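Local coordinates for tRNA (cytosine(72)-C(5))-methyltransferase (Pyrococcus horikoshii, PDB 5ZVE), which transfers a methyl group from S-adenosyl-L-methionine to carbon 5 of cytosine 72 in several tRNAs, at residues G332-M337 / F375-R380; G341-E346 / M358-R363. One frame throughout, in Å; residues are numbered along the deposited sequence.

Contact 1: residues G332-M337 / F375-R380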
loop_
_atom_site.group_PDB
_atom_site.type_symbol
_atom_site.label_atom_id
_atom_site.label_comp_id
_atom_site.label_asym_id
_atom_site.label_seq_id
_atom_site.Cartn_x
_atom_site.Cartn_y
_atom_site.Cartn_z
ATOM N N GLY A 332 -10.558 5.333 17.141
ATOM C CA GLY A 332 -11.245 6.569 17.469
ATOM C C GLY A 332 -12.385 6.881 16.517
ATOM O O GLY A 332 -13.460 7.293 16.943
ATOM N N ASN A 333 -12.157 6.670 15.225
ATOM C CA ASN A 333 -13.189 6.924 14.226
ATOM C C ASN A 333 -14.230 5.812 14.157
ATOM O O ASN A 333 -15.327 6.012 13.629
ATOM C CB ASN A 333 -12.568 7.133 12.847
ATOM C CG ASN A 333 -12.308 8.593 12.548
ATOM O OD1 ASN A 333 -12.767 9.471 13.277
ATOM N ND2 ASN A 333 -11.583 8.863 11.469
ATOM N N VAL A 334 -13.897 4.635 14.676
ATOM C CA VAL A 334 -14.907 3.596 14.741
ATOM C C VAL A 334 -15.903 3.881 15.868
ATOM O O VAL A 334 -17.102 3.667 15.704
ATOM C CB VAL A 334 -14.313 2.207 14.931
ATOM C CG1 VAL A 334 -15.435 1.187 14.881
ATOM C CG2 VAL A 334 -13.308 1.910 13.828
ATOM N N LYS A 335 -15.406 4.363 17.004
ATOM C CA LYS A 335 -16.277 4.815 18.090
ATOM C C LYS A 335 -17.285 5.855 17.604
ATOM O O LYS A 335 -18.455 5.819 17.982
ATOM C CB LYS A 335 -15.455 5.385 19.246
ATOM C CG LYS A 335 -14.713 4.339 20.045
ATOM C CD LYS A 335 -13.979 4.971 21.203
ATOM C CE LYS A 335 -13.316 3.918 22.068
ATOM N NZ LYS A 335 -12.722 4.517 23.297
ATOM N N PHE A 336 -16.817 6.781 16.772
ATOM C CA PHE A 336 -17.692 7.720 16.080
ATOM C C PHE A 336 -18.830 6.990 15.350
ATOM O O PHE A 336 -19.998 7.354 15.483
ATOM C CB PHE A 336 -16.875 8.563 15.098
ATOM C CG PHE A 336 -17.700 9.453 14.208
ATOM C CD1 PHE A 336 -18.398 10.529 14.733
ATOM C CD2 PHE A 336 -17.749 9.236 12.840
ATOM C CE1 PHE A 336 -19.147 11.355 13.912
ATOM C CE2 PHE A 336 -18.498 10.059 12.015
ATOM C CZ PHE A 336 -19.196 11.121 12.554
ATOM N N MET A 337 -18.483 5.948 14.602
ATOM C CA MET A 337 -19.467 5.170 13.854
ATOM C C MET A 337 -20.460 4.474 14.775
ATOM O O MET A 337 -21.649 4.357 14.463
ATOM C CB MET A 337 -18.770 4.129 12.970
ATOM C CG MET A 337 -17.785 4.717 11.982
ATOM S SD MET A 337 -17.099 3.547 10.776
ATOM C CE MET A 337 -16.202 2.413 11.801
ATOM N N PHE A 375 -5.264 -1.304 9.170
ATOM C CA PHE A 375 -6.420 -1.332 10.051
ATOM C C PHE A 375 -7.679 -1.651 9.260
ATOM O O PHE A 375 -7.896 -1.101 8.184
ATOM C CB PHE A 375 -6.563 0.010 10.779
ATOM C CG PHE A 375 -7.752 0.079 11.690
ATOM C CD1 PHE A 375 -7.693 -0.459 12.966
ATOM C CD2 PHE A 375 -8.927 0.685 11.275
ATOM C CE1 PHE A 375 -8.791 -0.403 13.809
ATOM C CE2 PHE A 375 -10.025 0.752 12.112
ATOM C CZ PHE A 375 -9.958 0.208 13.382
ATOM N N ILE A 376 -8.506 -2.544 9.794
ATOM C CA ILE A 376 -9.746 -2.941 9.131
ATOM C C ILE A 376 -10.900 -3.016 10.124
ATOM O O ILE A 376 -10.816 -3.720 11.130
ATOM C CB ILE A 376 -9.629 -4.322 8.437
ATOM C CG1 ILE A 376 -8.386 -4.407 7.548
ATOM C CG2 ILE A 376 -10.886 -4.626 7.632
ATOM C CD1 ILE A 376 -8.219 -5.783 6.877
ATOM N N ALA A 377 -11.975 -2.289 9.836
ATOM C CA ALA A 377 -13.195 -2.375 10.628
ATOM C C ALA A 377 -14.376 -2.763 9.747
ATOM O O ALA A 377 -14.544 -2.222 8.655
ATOM C CB ALA A 377 -13.468 -1.047 11.333
ATOM N N LYS A 378 -15.202 -3.686 10.229
ATOM C CA LYS A 378 -16.400 -4.089 9.500
ATOM C C LYS A 378 -17.641 -3.798 10.319
ATOM O O LYS A 378 -17.782 -4.303 11.435
ATOM C CB LYS A 378 -16.362 -5.575 9.152
ATOM C CG LYS A 378 -17.591 -6.046 8.393
ATOM C CD LYS A 378 -17.738 -7.550 8.469
ATOM C CE LYS A 378 -18.852 -8.029 7.563
ATOM N NZ LYS A 378 -19.086 -9.487 7.707
ATOM N N LEU A 379 -18.551 -3.005 9.760
ATOM C CA LEU A 379 -19.731 -2.580 10.511
ATOM C C LEU A 379 -21.057 -2.843 9.815
ATOM O O LEU A 379 -21.154 -2.847 8.586
ATOM C CB LEU A 379 -19.659 -1.094 10.834
ATOM C CG LEU A 379 -18.531 -0.574 11.713
ATOM C CD1 LEU A 379 -18.987 0.689 12.366
ATOM C CD2 LEU A 379 -18.168 -1.554 12.760
ATOM N N ARG A 380 -22.081 -3.029 10.638
ATOM C CA ARG A 380 -23.445 -3.227 10.185
ATOM C C ARG A 380 -24.307 -2.050 10.656
ATOM O O ARG A 380 -24.293 -1.700 11.840
ATOM C CB ARG A 380 -23.973 -4.560 10.719
ATOM C CG ARG A 380 -25.474 -4.760 10.677
ATOM C CD ARG A 380 -25.990 -4.846 9.254
ATOM N NE ARG A 380 -25.234 -5.751 8.384
ATOM C CZ ARG A 380 -25.119 -7.067 8.554
ATOM N NH1 ARG A 380 -25.718 -7.671 9.569
ATOM N NH2 ARG A 380 -24.409 -7.785 7.692
#

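Contact 2: residues G341-E346 / M358-R363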
loop_
_atom_site.group_PDB
_atom_site.type_symbol
_atom_site.label_atom_id
_atom_site.label_comp_id
_atom_site.label_asym_id
_atom_site.label_seq_id
_atom_site.Cartn_x
_atom_site.Cartn_y
_atom_site.Cartn_z
ATOM N N GLY A 341 -25.099 4.816 14.978
ATOM C CA GLY A 341 -25.999 3.731 14.617
ATOM C C GLY A 341 -25.366 2.566 13.869
ATOM O O GLY A 341 -26.067 1.797 13.209
ATOM N N MET A 342 -24.045 2.446 13.950
ATOM C CA MET A 342 -23.343 1.323 13.342
ATOM C C MET A 342 -22.902 0.330 14.413
ATOM O O MET A 342 -22.610 0.721 15.541
ATOM C CB MET A 342 -22.133 1.811 12.551
ATOM C CG MET A 342 -22.418 2.839 11.471
ATOM S SD MET A 342 -23.396 2.169 10.117
ATOM C CE MET A 342 -22.288 0.923 9.453
ATOM N N LYS A 343 -22.844 -0.951 14.052
ATOM C CA LYS A 343 -22.473 -2.008 14.988
ATOM C C LYS A 343 -21.313 -2.864 14.472
ATOM O O LYS A 343 -21.293 -3.257 13.305
ATOM C CB LYS A 343 -23.688 -2.892 15.279
ATOM C CG LYS A 343 -23.436 -4.021 16.264
ATOM C CD LYS A 343 -24.709 -4.822 16.507
ATOM C CE LYS A 343 -24.459 -6.027 17.404
ATOM N NZ LYS A 343 -23.523 -7.000 16.773
ATOM N N LEU A 344 -20.353 -3.156 15.347
ATOM C CA LEU A 344 -19.216 -3.996 14.984
ATOM C C LEU A 344 -19.635 -5.422 14.653
ATOM O O LEU A 344 -20.468 -6.012 15.337
ATOM C CB LEU A 344 -18.188 -4.018 16.114
ATOM C CG LEU A 344 -17.196 -2.862 16.229
ATOM C CD1 LEU A 344 -16.527 -2.919 17.580
ATOM C CD2 LEU A 344 -16.160 -2.955 15.140
ATOM N N GLU A 345 -19.040 -5.972 13.602
ATOM C CA GLU A 345 -19.308 -7.344 13.194
ATOM C C GLU A 345 -18.013 -8.121 13.000
ATOM O O GLU A 345 -16.994 -7.567 12.579
ATOM C CB GLU A 345 -20.128 -7.379 11.906
ATOM C CG GLU A 345 -21.452 -6.649 11.992
ATOM C CD GLU A 345 -22.631 -7.598 12.133
ATOM O OE1 GLU A 345 -22.876 -8.382 11.190
ATOM O OE2 GLU A 345 -23.315 -7.558 13.181
ATOM N N GLU A 346 -18.069 -9.408 13.321
ATOM C CA GLU A 346 -16.949 -10.318 13.126
ATOM C C GLU A 346 -16.511 -10.328 11.668
ATOM O O GLU A 346 -17.341 -10.401 10.763
ATOM C CB GLU A 346 -17.346 -11.725 13.574
ATOM C CG GLU A 346 -16.215 -12.718 13.679
ATOM C CD GLU A 346 -16.708 -14.111 14.027
ATOM O OE1 GLU A 346 -17.589 -14.626 13.306
ATOM O OE2 GLU A 346 -16.226 -14.684 15.029
ATOM N N MET A 358 -10.305 -2.823 21.841
ATOM C CA MET A 358 -11.439 -2.942 20.941
ATOM C C MET A 358 -11.410 -4.272 20.189
ATOM O O MET A 358 -10.393 -4.628 19.602
ATOM C CB MET A 358 -11.423 -1.783 19.965
ATOM C CG MET A 358 -12.611 -1.745 19.088
ATOM S SD MET A 358 -12.651 -0.193 18.211
ATOM C CE MET A 358 -13.912 -0.650 17.075
ATOM N N ASN A 359 -12.540 -4.978 20.175
ATOM C CA ASN A 359 -12.522 -6.431 19.990
ATOM C C ASN A 359 -12.630 -6.998 18.571
ATOM O O ASN A 359 -11.924 -7.952 18.241
ATOM C CB ASN A 359 -13.637 -7.050 20.834
ATOM C CG ASN A 359 -13.135 -7.564 22.167
ATOM O OD1 ASN A 359 -12.024 -8.088 22.265
ATOM N ND2 ASN A 359 -13.952 -7.416 23.205
ATOM N N LYS A 360 -13.488 -6.438 17.729
ATOM C CA LYS A 360 -13.760 -7.094 16.452
ATOM C C LYS A 360 -13.034 -6.474 15.260
ATOM O O LYS A 360 -13.095 -7.012 14.151
ATOM C CB LYS A 360 -15.265 -7.113 16.183
ATOM C CG LYS A 360 -16.053 -7.938 17.191
ATOM C CD LYS A 360 -17.517 -8.008 16.819
ATOM C CE LYS A 360 -18.269 -8.960 17.727
ATOM N NZ LYS A 360 -19.695 -9.080 17.321
ATOM N N VAL A 361 -12.348 -5.356 15.475
ATOM C CA VAL A 361 -11.538 -4.767 14.410
ATOM C C VAL A 361 -10.206 -5.480 14.290
ATOM O O VAL A 361 -9.745 -6.120 15.234
ATOM C CB VAL A 361 -11.297 -3.259 14.627
ATOM C CG1 VAL A 361 -12.604 -2.503 14.517
ATOM C CG2 VAL A 361 -10.615 -3.006 15.964
ATOM N N GLN A 362 -9.580 -5.354 13.128
ATOM C CA GLN A 362 -8.383 -6.128 12.843
ATOM C C GLN A 362 -7.208 -5.230 12.475
ATOM O O GLN A 362 -7.278 -4.458 11.521
ATOM C CB GLN A 362 -8.661 -7.127 11.716
ATOM C CG GLN A 362 -7.518 -8.089 11.447
ATOM C CD GLN A 362 -7.865 -9.151 10.425
ATOM O OE1 GLN A 362 -7.098 -10.086 10.217
ATOM N NE2 GLN A 362 -9.015 -9.007 9.777
ATOM N N ARG A 363 -6.122 -5.349 13.231
ATOM C CA ARG A 363 -4.924 -4.564 12.957
ATOM C C ARG A 363 -3.797 -5.435 12.434
ATOM O O ARG A 363 -3.672 -6.600 12.804
ATOM C CB ARG A 363 -4.452 -3.824 14.209
ATOM C CG ARG A 363 -4.971 -2.395 14.334
ATOM C CD ARG A 363 -4.470 -1.758 15.613
ATOM N NE ARG A 363 -4.829 -0.348 15.724
ATOM C CZ ARG A 363 -4.008 0.653 15.419
ATOM N NH1 ARG A 363 -2.782 0.398 14.970
ATOM N NH2 ARG A 363 -4.411 1.909 15.558
HETATM O O HOH W 1 -14.869 -5.447 12.338
#

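Contact 1: residues G332-M337 / F375-R380
Ala377 and Leu379, which meet Val334 and Met337 of the helix, have their backbones hydrogen-bonded to Tyr320 and Leu318 of the next strand. The side chains of Phe375, Ala377 and Leu379 leave the backbone toward helix 331-339, and the contacts across the pair are all apolar. Val334 touches three residues of the strand. Its CG1 lies anti to the backbone N (chi1 -176°), and CG2, beside that N, reaches into the angle between two strand residues. There Val334 CG2 lies 3.8 Å from Phe375 CZ. This methyl arrives at the edge of the phenyl ring, close to the ring plane, and not over a face. Val334 CG2 also lies 3.9 Å from Ala377 CB. The other branch is looser, with Val334 CG1 4.4 Å from Leu379 CD1. One turn further on, Met337 takes over. Its chain bends at the last torsion (chi3 -64°), which places CE beside Leu379. Met337 CE is 3.3 Å from Leu379 CD1, and Met337 CB is 3.5 Å from Leu379 CD1. Both spacings are shorter than usual for carbon pairs, so packing here is tight. Met337 SD also lies near that methyl, which thus meets three atoms of one side chain. Met337 CE also lies 4.4 Å from Ala377 CB. Outside the pair, Asn333 ND2 donates to Ala298 O, tying the helix to helix 291-310. Phe375 lies about 8 Å, side chain to side chain, from Cys323, the predicted nucleophile. The helix and strand segments run nearly parallel, 7° apart, with axes 10.3 Å from each other. The helix follows strand 316-322 and packs on strand 374-381, the antiparallel seventh strand in the 3-2-1-4-5-7-6 order of the class I, Rossmann-like methyltransferase fold.

Contact 2: residues G341-E346 / M358-R363
Both Leu344 methyls meet Met358 CE, and Leu344 CD2 also meets Val361 CG1. Leu344 CD1 is 3.5 Å from Met358 CE, a tight carbon pair. Leu344 CD2 lies 3.6 Å from Val361 CG1. Met358 gets there with an extended chain: CG is anti to the backbone N (chi1 -175°), and the later torsions stay straight.

Lys360 makes the other half of the contact. Its extended chain lies against the backbone at Glu345 and Glu346, with Lys360 CD 3.8 Å from Glu346 N. Its aliphatic part also brushes the Leu344 side chain. The ammonium group ends near Leu344 O, with Lys360 NZ 3.7 Å from it. Lys343 NZ is 4.4 Å from Lys360 NZ, a pair of like charges. Glu345 OE2 makes a long salt bridge of 3.6 Å with Lys343 NZ and would probably ease this repulsion. A water hydrogen-bonds to both Glu345 O and Lys360 O, at 3.0 Å each.

Further out, the Gln362 side chain fixes the intervening loop. Its OE1 accepts from Ile351 N and Gly352 N, and its NE2 donates to Gln347 OE1 and Ile349 O. Arg363 forms a salt bridge with Glu331 of helix 331-339.

Both segments pair with the same edge of strand 374-381. Backbone hydrogen bonds join Gln362 to Ile376, Glu345 to Lys378 and Lys343 to Arg380. The segments thus follow one another along that strand, while helix 331-339 touches Met342 and Met358.

Contact 1 is buried core, and contact 2 lies at the surface. Both involve strand 374-381: contact 1 uses its helix-facing side chains, while the segments of contact 2 share one of its backbone edges. The apolar parts are also continuous, since Met358 CE packs on Val334 CG1 and Met342 CB on Leu379 CD1. The chemistry differs with depth. Contact 1 is made of methyls and one ring edge, whereas contact 2 adds lysines, glutamates and a water to a small apolar centre. Along the chain, contact 2 is nested within the loop that contact 1 closes.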